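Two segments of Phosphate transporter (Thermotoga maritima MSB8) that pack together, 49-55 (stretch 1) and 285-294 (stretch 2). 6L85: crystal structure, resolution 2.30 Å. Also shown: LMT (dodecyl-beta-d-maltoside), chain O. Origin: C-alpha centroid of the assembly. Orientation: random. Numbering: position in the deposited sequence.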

# COMPACT_ATOMS: atom_id res chain seq x y z
N GLU B 49 11.01 -0.90 2.39
CA GLU B 49 11.61 -2.01 3.15
C GLU B 49 10.67 -2.45 4.27
O GLU B 49 10.44 -3.65 4.48
CB GLU B 49 12.95 -1.57 3.75
CG GLU B 49 14.06 -1.20 2.78
CD GLU B 49 14.76 -2.44 2.25
OE1 GLU B 49 14.65 -3.48 2.92
OE2 GLU B 49 15.38 -2.37 1.18
N PHE B 50 10.13 -1.48 5.01
CA PHE B 50 9.24 -1.80 6.12
C PHE B 50 7.98 -2.48 5.60
O PHE B 50 7.51 -3.46 6.18
CB PHE B 50 8.92 -0.54 6.94
CG PHE B 50 7.82 -0.72 7.95
CD1 PHE B 50 8.09 -1.25 9.21
CD2 PHE B 50 6.51 -0.36 7.65
CE1 PHE B 50 7.06 -1.43 10.14
CE2 PHE B 50 5.47 -0.51 8.59
CZ PHE B 50 5.74 -1.04 9.83
N LEU B 51 7.47 -2.00 4.46
CA LEU B 51 6.25 -2.59 3.90
C LEU B 51 6.46 -4.04 3.46
O LEU B 51 5.60 -4.90 3.69
CB LEU B 51 5.78 -1.74 2.72
CG LEU B 51 4.34 -1.92 2.26
CD1 LEU B 51 3.40 -1.44 3.36
CD2 LEU B 51 4.13 -1.15 0.97
N GLY B 52 7.59 -4.32 2.79
CA GLY B 52 7.89 -5.70 2.42
C GLY B 52 8.11 -6.60 3.61
O GLY B 52 7.62 -7.73 3.65
N ALA B 53 8.82 -6.10 4.63
CA ALA B 53 9.03 -6.88 5.85
C ALA B 53 7.70 -7.26 6.50
O ALA B 53 7.53 -8.40 6.95
CB ALA B 53 9.88 -6.08 6.83
N VAL B 54 6.76 -6.32 6.56
CA VAL B 54 5.50 -6.59 7.25
C VAL B 54 4.53 -7.39 6.37
O VAL B 54 3.77 -8.23 6.87
CB VAL B 54 4.87 -5.25 7.72
CG1 VAL B 54 3.36 -5.41 7.90
CG2 VAL B 54 5.53 -4.77 9.01
N MET B 55 4.50 -7.13 5.07
CA MET B 55 3.54 -7.83 4.24
C MET B 55 4.00 -9.24 3.86
O MET B 55 3.17 -10.11 3.59
CB MET B 55 3.24 -7.01 2.97
CG MET B 55 2.45 -5.70 3.23
SD MET B 55 2.08 -4.80 1.70
CE MET B 55 1.11 -6.00 0.78
N PRO B 285 6.01 -14.03 15.63
CA PRO B 285 5.32 -12.92 16.32
C PRO B 285 5.52 -11.61 15.56
O PRO B 285 6.65 -11.23 15.21
CB PRO B 285 5.99 -12.88 17.70
CG PRO B 285 6.69 -14.22 17.85
CD PRO B 285 7.09 -14.61 16.45
N PHE B 286 4.41 -10.92 15.31
CA PHE B 286 4.47 -9.70 14.51
C PHE B 286 5.42 -8.68 15.12
O PHE B 286 6.03 -7.90 14.39
CB PHE B 286 3.07 -9.11 14.34
CG PHE B 286 2.53 -9.29 12.96
CD1 PHE B 286 3.23 -8.78 11.87
CD2 PHE B 286 1.38 -10.02 12.72
CE1 PHE B 286 2.77 -8.95 10.57
CE2 PHE B 286 0.92 -10.21 11.43
CZ PHE B 286 1.62 -9.67 10.35
N LEU B 287 5.55 -8.68 16.44
CA LEU B 287 6.53 -7.81 17.08
C LEU B 287 7.93 -8.01 16.48
O LEU B 287 8.64 -7.03 16.23
CB LEU B 287 6.53 -8.08 18.59
CG LEU B 287 6.96 -6.96 19.54
CD1 LEU B 287 6.57 -5.60 18.96
CD2 LEU B 287 6.31 -7.15 20.91
N ALA B 288 8.34 -9.27 16.25
CA ALA B 288 9.64 -9.55 15.63
C ALA B 288 9.75 -8.90 14.27
O ALA B 288 10.79 -8.31 13.93
CB ALA B 288 9.87 -11.07 15.49
N LEU B 289 8.72 -9.03 13.44
CA LEU B 289 8.78 -8.48 12.09
C LEU B 289 8.78 -6.96 12.11
O LEU B 289 9.43 -6.32 11.27
CB LEU B 289 7.61 -8.98 11.27
CG LEU B 289 7.63 -10.47 11.00
CD1 LEU B 289 6.28 -10.87 10.41
CD2 LEU B 289 8.78 -10.79 10.04
N LEU B 290 8.05 -6.36 13.07
CA LEU B 290 7.97 -4.91 13.18
C LEU B 290 9.30 -4.33 13.64
O LEU B 290 9.75 -3.31 13.10
CB LEU B 290 6.86 -4.52 14.16
CG LEU B 290 5.43 -4.37 13.68
CD1 LEU B 290 5.08 -5.36 12.66
CD2 LEU B 290 4.49 -4.53 14.88
N LEU B 291 9.94 -4.98 14.61
CA LEU B 291 11.27 -4.56 15.06
C LEU B 291 12.27 -4.66 13.92
O LEU B 291 13.05 -3.73 13.68
CB LEU B 291 11.71 -5.43 16.24
CG LEU B 291 13.18 -5.42 16.70
CD1 LEU B 291 13.51 -4.14 17.42
CD2 LEU B 291 13.48 -6.62 17.61
N GLY B 292 12.26 -5.79 13.20
CA GLY B 292 13.16 -5.92 12.06
C GLY B 292 12.92 -4.85 11.01
O GLY B 292 13.86 -4.27 10.48
N GLY B 293 11.65 -4.58 10.70
CA GLY B 293 11.35 -3.57 9.69
C GLY B 293 11.81 -2.18 10.11
O GLY B 293 12.46 -1.48 9.34
N ILE B 294 11.49 -1.78 11.35
CA ILE B 294 11.91 -0.47 11.84
C ILE B 294 13.42 -0.36 11.82
O ILE B 294 13.97 0.68 11.43
CB ILE B 294 11.37 -0.19 13.26
CG1 ILE B 294 9.85 -0.30 13.35
CG2 ILE B 294 11.78 1.20 13.69
CD1 ILE B 294 9.17 0.31 12.25
C1' LMT O . -2.21 -12.35 8.40
C2' LMT O . -1.45 -13.20 9.40
C3' LMT O . -1.95 -14.63 9.56
C4' LMT O . -3.44 -14.76 9.35
C5' LMT O . -3.85 -13.92 8.14
C6' LMT O . -5.31 -14.16 7.80
O1' LMT O . -1.97 -10.98 8.75
O2' LMT O . -0.09 -13.29 9.00
O3' LMT O . -1.62 -15.02 10.88
O5' LMT O . -3.60 -12.55 8.42
O6' LMT O . -5.57 -15.56 7.75
C1 LMT O . -0.81 -10.37 8.15
C2 LMT O . -0.92 -8.85 8.42
C3 LMT O . -0.65 -8.11 7.08
C4 LMT O . -0.25 -6.67 7.46
C5 LMT O . -0.35 -5.81 6.20
C6 LMT O . -0.65 -4.38 6.67
C7 LMT O . -0.19 -3.41 5.55
C8 LMT O . -1.32 -3.30 4.50
C9 LMT O . -0.73 -2.65 3.22
C10 LMT O . -0.91 -1.11 3.28
C11 LMT O . -0.72 -0.54 1.87
C12 LMT O . -0.53 0.98 1.93

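How does the contact begin at the start of stretch 2? Pro285 sits at the N-cap position, right before the helix, and lies too far off to touch stretch 1. Phe286 makes the first contact. Its CA-to-CB bond points sideways, but chi1 of -107°, between the usual wells, goes with a ring whose end comes nearer. There the edge of the ring meets the backbone of Val54, with Phe286 CE1 3.9 Å from Val54 O, while Val54 CG1 lies 4.5 Å from the same CE1. The detergent tail joins them: LMT C2 is 3.3 Å from Phe286 CZ, and LMT C4 is 3.8 Å from Val54 CG1, so the alkyl chain extends the apolar surface that these two side chains offer.

What do the next turns of the helix contribute? Leu287 and Ala288 are out of reach, and the chain returns to the contact at Leu289, whose CA-to-CB bond points toward stretch 1. Leu289 CD2 approaches Ala53 O at 4.1 Å, a van der Waals contact with a carbonyl that a methyl group cannot hydrogen-bond. Leu290 starts sideways, yet its end comes nearer and places CD1 3.7 Å from Val54 CG2. Val54 thus meets side chains from both Phe286 and Leu290, one helical turn apart. Leu291 then points away, and Gly292 makes no contact.

Why do the helices come so close at Gly293? Here the backbone itself is the surface. The CA atoms of Gly293 and Phe50 are 4.5 Å apart, against 6.1 Å for those of Leu289 and Val54. Ala53 CB rests 4.1 Å from Gly293 CA, and the edge of the Phe50 ring faces the backbone, with CD1 3.9 Å from Gly293 C. A CB at Gly293 would point toward stretch 1 and fall 2.9 Å from Phe50 CD1, a clash; the absence of a side chain leaves room for that ring.

How does the contact finish, and what holds it together? Ile294 leaves its backbone sideways, but its end comes nearer, bringing CD1 to 3.5 Å from Phe50 CE1. The ring is therefore packed against both the glycine backbone and the isoleucine side chain. No hydrogen bond crosses between the stretches; the backbone hydrogen bonds found here run within each stretch, as in Gly293 N to Leu289 O at 2.9 Å. Two nearly antiparallel helices, at 163° with axes approaching to 8.6 Å, meet through van der Waals packing, much of it apolar, in a contact that buries 331 Å² over both sides.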